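Haloalkane dehalogenase (Mycobacterium rhodesiae, PDB 4MJ3) probably hydrolyses carbon-halogen bonds of haloalkanes to give an alcohol and a halide ion, using an alpha/beta hydrolase fold. Local coordinates at residues Q178-G183 against G279-E284; S184-S189 against Q283-R288. One frame throughout, in Å; residues are numbered along the deposited sequence.

In the fold
The chain first forms most of the central mixed sheet and then, after strand 140-145, enters a largely helical region, consistent with the cap of haloalkane dehalogenases. Helices 176-182 and 190-197 belong to this region. Contact 1 joins the end of helix 176-182 to residues 279-284, closing a long loop. Contact 2 follows at once, joining the linker 184-189 to residues 283-288 and closing a second. The two loops overlap along the chain and neither lies within the other. Both end on helix 282-300 and share Glu284. The contacts also touch each other, as Asp285 OD2 accepts from Gly279 N. Together they tie the helical insertion to helix 282-300, the last helix of the chain.

Contact 1: residues Q178-G183 against G279-E284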
loop_
_atom_site.group_PDB
_atom_site.type_symbol
_atom_site.label_atom_id
_atom_site.label_comp_id
_atom_site.label_asym_id
_atom_site.label_seq_id
_atom_site.Cartn_x
_atom_site.Cartn_y
_atom_site.Cartn_z
ATOM N N GLN A 178 -9.970 -1.303 -14.222
ATOM C CA GLN A 178 -11.066 -2.247 -14.050
ATOM C C GLN A 178 -10.811 -3.247 -12.922
ATOM O O GLN A 178 -11.767 -3.758 -12.317
ATOM C CB GLN A 178 -11.423 -2.954 -15.356
ATOM C CG GLN A 178 -12.234 -2.092 -16.312
ATOM C CD GLN A 178 -13.654 -1.794 -15.831
ATOM O OE1 GLN A 178 -14.145 -2.383 -14.859
ATOM N NE2 GLN A 178 -14.331 -0.867 -16.519
ATOM N N ILE A 179 -9.537 -3.540 -12.625
ATOM C CA ILE A 179 -9.220 -4.388 -11.468
ATOM C C ILE A 179 -9.612 -3.677 -10.193
ATOM O O ILE A 179 -10.190 -4.285 -9.284
ATOM C CB ILE A 179 -7.733 -4.820 -11.467
ATOM C CG1 ILE A 179 -7.492 -5.846 -12.562
ATOM C CG2 ILE A 179 -7.293 -5.359 -10.097
ATOM C CD1 ILE A 179 -6.026 -6.008 -12.941
ATOM N N VAL A 180 -9.295 -2.384 -10.087
ATOM C CA VAL A 180 -9.676 -1.628 -8.897
ATOM C C VAL A 180 -11.194 -1.559 -8.787
ATOM O O VAL A 180 -11.755 -1.779 -7.714
ATOM C CB VAL A 180 -9.060 -0.204 -8.882
ATOM C CG1 VAL A 180 -9.503 0.571 -7.647
ATOM C CG2 VAL A 180 -7.535 -0.284 -8.893
ATOM N N ASN A 181 -11.875 -1.291 -9.898
ATOM C CA ASN A 181 -13.338 -1.361 -9.918
ATOM C C ASN A 181 -13.873 -2.719 -9.468
ATOM O O ASN A 181 -14.858 -2.808 -8.717
ATOM C CB ASN A 181 -13.878 -1.029 -11.304
ATOM C CG ASN A 181 -15.387 -0.912 -11.332
ATOM O OD1 ASN A 181 -15.988 -0.229 -10.502
ATOM N ND2 ASN A 181 -16.010 -1.601 -12.266
ATOM N N GLY A 182 -13.191 -3.774 -9.896
ATOM C CA GLY A 182 -13.538 -5.136 -9.529
ATOM C C GLY A 182 -13.541 -5.363 -8.038
ATOM O O GLY A 182 -14.361 -6.131 -7.535
ATOM N N GLY A 183 -12.641 -4.671 -7.325
ATOM C CA GLY A 183 -12.498 -4.820 -5.896
ATOM C C GLY A 183 -13.130 -3.720 -5.075
ATOM O O GLY A 183 -12.774 -3.545 -3.893
ATOM N N GLY A 279 -15.453 -2.592 -0.189
ATOM C CA GLY A 279 -14.752 -3.764 -0.705
ATOM C C GLY A 279 -13.274 -3.725 -0.395
ATOM O O GLY A 279 -12.807 -2.996 0.487
ATOM N N HIS A 280 -12.508 -4.517 -1.139
ATOM C CA HIS A 280 -11.069 -4.564 -0.969
ATOM C C HIS A 280 -10.399 -3.190 -1.009
ATOM O O HIS A 280 -9.613 -2.842 -0.131
ATOM C CB HIS A 280 -10.474 -5.451 -2.052
ATOM C CG HIS A 280 -9.000 -5.603 -1.950
ATOM N ND1 HIS A 280 -8.389 -6.258 -0.903
ATOM C CD2 HIS A 280 -8.000 -5.186 -2.768
ATOM C CE1 HIS A 280 -7.080 -6.226 -1.074
ATOM N NE2 HIS A 280 -6.820 -5.568 -2.187
ATOM N N PHE A 281 -10.725 -2.402 -2.032
ATOM C CA PHE A 281 -10.190 -1.054 -2.195
ATOM C C PHE A 281 -11.063 -0.092 -1.412
ATOM O O PHE A 281 -11.777 0.749 -1.965
ATOM C CB PHE A 281 -10.092 -0.676 -3.674
ATOM C CG PHE A 281 -9.134 -1.529 -4.431
ATOM C CD1 PHE A 281 -7.764 -1.305 -4.335
ATOM C CD2 PHE A 281 -9.575 -2.571 -5.195
ATOM C CE1 PHE A 281 -6.850 -2.092 -5.004
ATOM C CE2 PHE A 281 -8.675 -3.385 -5.872
ATOM C CZ PHE A 281 -7.309 -3.131 -5.795
ATOM N N LEU A 282 -10.994 -0.232 -0.087
ATOM C CA LEU A 282 -11.938 0.456 0.782
ATOM C C LEU A 282 -11.781 1.985 0.726
ATOM O O LEU A 282 -12.713 2.710 1.063
ATOM C CB LEU A 282 -11.834 -0.050 2.220
ATOM C CG LEU A 282 -10.698 0.423 3.128
ATOM C CD1 LEU A 282 -10.965 -0.098 4.540
ATOM C CD2 LEU A 282 -9.337 -0.075 2.649
ATOM N N GLN A 283 -10.612 2.448 0.300
ATOM C CA GLN A 283 -10.349 3.879 0.170
ATOM C C GLN A 283 -11.195 4.505 -0.938
ATOM O O GLN A 283 -11.451 5.707 -0.905
ATOM C CB GLN A 283 -8.864 4.158 -0.098
ATOM C CG GLN A 283 -7.897 3.421 0.824
ATOM C CD GLN A 283 -7.372 2.131 0.226
ATOM O OE1 GLN A 283 -8.118 1.373 -0.404
ATOM N NE2 GLN A 283 -6.083 1.862 0.432
ATOM N N GLU A 284 -11.615 3.710 -1.918
ATOM C CA GLU A 284 -12.522 4.174 -2.975
ATOM C C GLU A 284 -13.957 4.243 -2.516
ATOM O O GLU A 284 -14.677 5.160 -2.886
ATOM C CB GLU A 284 -12.509 3.266 -4.203
ATOM C CG GLU A 284 -11.324 3.442 -5.109
ATOM C CD GLU A 284 -11.245 4.795 -5.803
ATOM O OE1 GLU A 284 -12.232 5.572 -5.902
ATOM O OE2 GLU A 284 -10.130 5.106 -6.225
#
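Phe281 carries most of this buried contact, and its ring has a different neighbour on each face. Its CG is anti to the carbonyl carbon (chi1 -64°), which turns the ring toward helix 176-182. Val180 reaches one face with CG1, which is anti to the backbone N and lies 3.9 Å from Phe281 CG. This CH-pi contact sits toward the rim of the ring, and the two side chains cross at about a right angle. His280 CG is anti to its own backbone N (chi1 -178°). This goes with His280 CD2 standing 3.6 Å above the opposite face of Phe281, over its centre. Phe281 CE2 in turn lies in plane at the edge of the His280 ring. The rim of Phe281 also meets helix backbone: CD2 lies 3.4 Å from Val180 O, and CE2 lies 3.6 Å from Val180 CA.

Gly183, just past the helix, turns its carbonyl to the other segment. Phe281 N donates to Gly183 O at 3.0 Å, nearly straight at 173°, from above the carbonyl plane. Phe281 is the N-cap of helix 282-300 and centres an inverse gamma turn. Glu284 CG touches Val180 CG1, while its OE2 is salt-bridged to Arg63 and hydrogen-bonded to Tyr196.

His280 bonds Asp250 through ND1 and Asp123 through NE2, consistent with the family's catalytic triad. Phe281 covers CD2 of this probable catalytic histidine, and its own amide is tied to Gly183, consistent with a restrained histidine.

Contact 2: residues S184-S189 against Q283-R288; sequences SLSTLS and QEDKGR
Asp285 draws three donors from the linker onto one carboxylate. Leu185 N meets Asp285 OD2 at 2.8 Å on the syn lone pair, with an N-H...O angle of 163°. The next amide turns to the other oxygen: Ser186 N lies 2.9 Å from Asp285 OD1 and comes from above the carboxylate plane. Ser186 OG donates to Asp285 OD1 as well, at 2.6 Å and nearly along the C-O axis. To do so, OG takes the crowded position between its own backbone N and carbonyl carbon (chi1 59°). OD1 is thus held twice, and OD2 also accepts from Gly279 N. These donors would hold the carboxylate's rotation and probably favour its charged form.

This polar grip is the tight part. Beside it, Ser184 OG packs 3.8 Å from Glu284 CB while bonding Val180 O. Leu188 CD2 lies 4.2 Å from Glu284 CG, the two side chains crossing at about a right angle. The outer side is looser. CB and CG of exposed Leu185 pass by Asp285 OD2, and its delta carbons make no close contact with 283-288.

Leu188 N bonds back to Asn181 OD1, so the linker is held to helix 176-182 as well. It leads into helix 190-197, and Asp285 joins it to the first turn of helix 282-300.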
loop_
_atom_site.group_PDB
_atom_site.type_symbol
_atom_site.label_atom_id
_atom_site.label_comp_id
_atom_site.label_asym_id
_atom_site.label_seq_id
_atom_site.Cartn_x
_atom_site.Cartn_y
_atom_site.Cartn_z
ATOM N N SER A 184 -14.037 -2.955 -5.704
ATOM C CA SER A 184 -14.774 -1.879 -5.044
ATOM C C SER A 184 -16.276 -2.188 -5.143
ATOM O O SER A 184 -16.732 -2.771 -6.155
ATOM C CB SER A 184 -14.474 -0.538 -5.719
ATOM O OG SER A 184 -13.087 -0.218 -5.736
ATOM N N LEU A 185 -17.042 -1.836 -4.113
ATOM C CA LEU A 185 -18.511 -1.928 -4.191
ATOM C C LEU A 185 -19.119 -0.791 -4.994
ATOM O O LEU A 185 -20.144 -0.973 -5.650
ATOM C CB LEU A 185 -19.137 -1.918 -2.808
ATOM C CG LEU A 185 -18.748 -3.036 -1.867
ATOM C CD1 LEU A 185 -19.592 -2.964 -0.596
ATOM C CD2 LEU A 185 -18.894 -4.401 -2.526
ATOM N N SER A 186 -18.493 0.376 -4.967
ATOM C CA SER A 186 -19.003 1.488 -5.744
ATOM C C SER A 186 -18.645 1.276 -7.221
ATOM O O SER A 186 -17.725 0.541 -7.540
ATOM C CB SER A 186 -18.482 2.822 -5.191
ATOM O OG SER A 186 -17.108 2.882 -5.191
ATOM N N THR A 187 -19.405 1.887 -8.121
ATOM C CA THR A 187 -19.060 1.859 -9.537
ATOM C C THR A 187 -18.121 3.015 -9.828
ATOM O O THR A 187 -18.512 4.181 -9.725
ATOM C CB THR A 187 -20.305 1.956 -10.434
ATOM O OG1 THR A 187 -21.173 0.862 -10.172
ATOM C CG2 THR A 187 -19.897 1.929 -11.906
ATOM N N LEU A 188 -16.874 2.712 -10.178
ATOM C CA LEU A 188 -15.897 3.758 -10.446
ATOM C C LEU A 188 -16.254 4.410 -11.772
ATOM O O LEU A 188 -16.652 3.745 -12.720
ATOM C CB LEU A 188 -14.461 3.225 -10.462
ATOM C CG LEU A 188 -14.012 2.401 -9.250
ATOM C CD1 LEU A 188 -12.507 2.149 -9.326
ATOM C CD2 LEU A 188 -14.358 3.033 -7.919
ATOM N N SER A 189 -16.051 5.713 -11.860
ATOM C CA SER A 189 -16.350 6.431 -13.078
ATOM C C SER A 189 -15.320 6.098 -14.143
ATOM O O SER A 189 -14.207 5.644 -13.833
ATOM C CB SER A 189 -16.335 7.948 -12.798
ATOM O OG SER A 189 -15.009 8.376 -12.505
ATOM N N GLN A 283 -10.612 2.448 0.300
ATOM C CA GLN A 283 -10.349 3.879 0.170
ATOM C C GLN A 283 -11.195 4.505 -0.938
ATOM O O GLN A 283 -11.451 5.707 -0.905
ATOM C CB GLN A 283 -8.864 4.158 -0.098
ATOM C CG GLN A 283 -7.897 3.421 0.824
ATOM C CD GLN A 283 -7.372 2.131 0.226
ATOM O OE1 GLN A 283 -8.118 1.373 -0.404
ATOM N NE2 GLN A 283 -6.083 1.862 0.432
ATOM N N GLU A 284 -11.615 3.710 -1.918
ATOM C CA GLU A 284 -12.522 4.174 -2.975
ATOM C C GLU A 284 -13.957 4.243 -2.516
ATOM O O GLU A 284 -14.677 5.160 -2.886
ATOM C CB GLU A 284 -12.509 3.266 -4.203
ATOM C CG GLU A 284 -11.324 3.442 -5.109
ATOM C CD GLU A 284 -11.245 4.795 -5.803
ATOM O OE1 GLU A 284 -12.232 5.572 -5.902
ATOM O OE2 GLU A 284 -10.130 5.106 -6.225
ATOM N N ASP A 285 -14.386 3.270 -1.729
ATOM C CA ASP A 285 -15.763 3.176 -1.288
ATOM C C ASP A 285 -16.080 4.056 -0.093
ATOM O O ASP A 285 -17.151 4.641 -0.022
ATOM C CB ASP A 285 -16.082 1.711 -0.927
ATOM C CG ASP A 285 -16.111 0.793 -2.151
ATOM O OD1 ASP A 285 -16.339 1.284 -3.277
ATOM O OD2 ASP A 285 -15.927 -0.443 -1.982
ATOM N N LYS A 286 -15.150 4.111 0.866
ATOM C CA LYS A 286 -15.392 4.749 2.162
ATOM C C LYS A 286 -14.116 5.446 2.666
ATOM O O LYS A 286 -13.757 5.355 3.841
ATOM C CB LYS A 286 -15.861 3.695 3.181
ATOM C CG LYS A 286 -17.194 3.010 2.858
ATOM C CD LYS A 286 -18.373 3.970 2.995
ATOM C CE LYS A 286 -19.670 3.327 2.525
ATOM N NZ LYS A 286 -20.809 4.222 2.822
ATOM N N GLY A 287 -13.469 6.193 1.780
ATOM C CA GLY A 287 -12.219 6.869 2.100
ATOM C C GLY A 287 -12.344 7.887 3.225
ATOM O O GLY A 287 -11.523 7.916 4.149
ATOM N N ARG A 288 -13.382 8.711 3.167
ATOM C CA ARG A 288 -13.609 9.657 4.250
ATOM C C ARG A 288 -13.785 8.961 5.596
ATOM O O ARG A 288 -13.232 9.395 6.605
ATOM C CB ARG A 288 -14.817 10.533 3.974
ATOM C CG ARG A 288 -15.032 11.537 5.086
#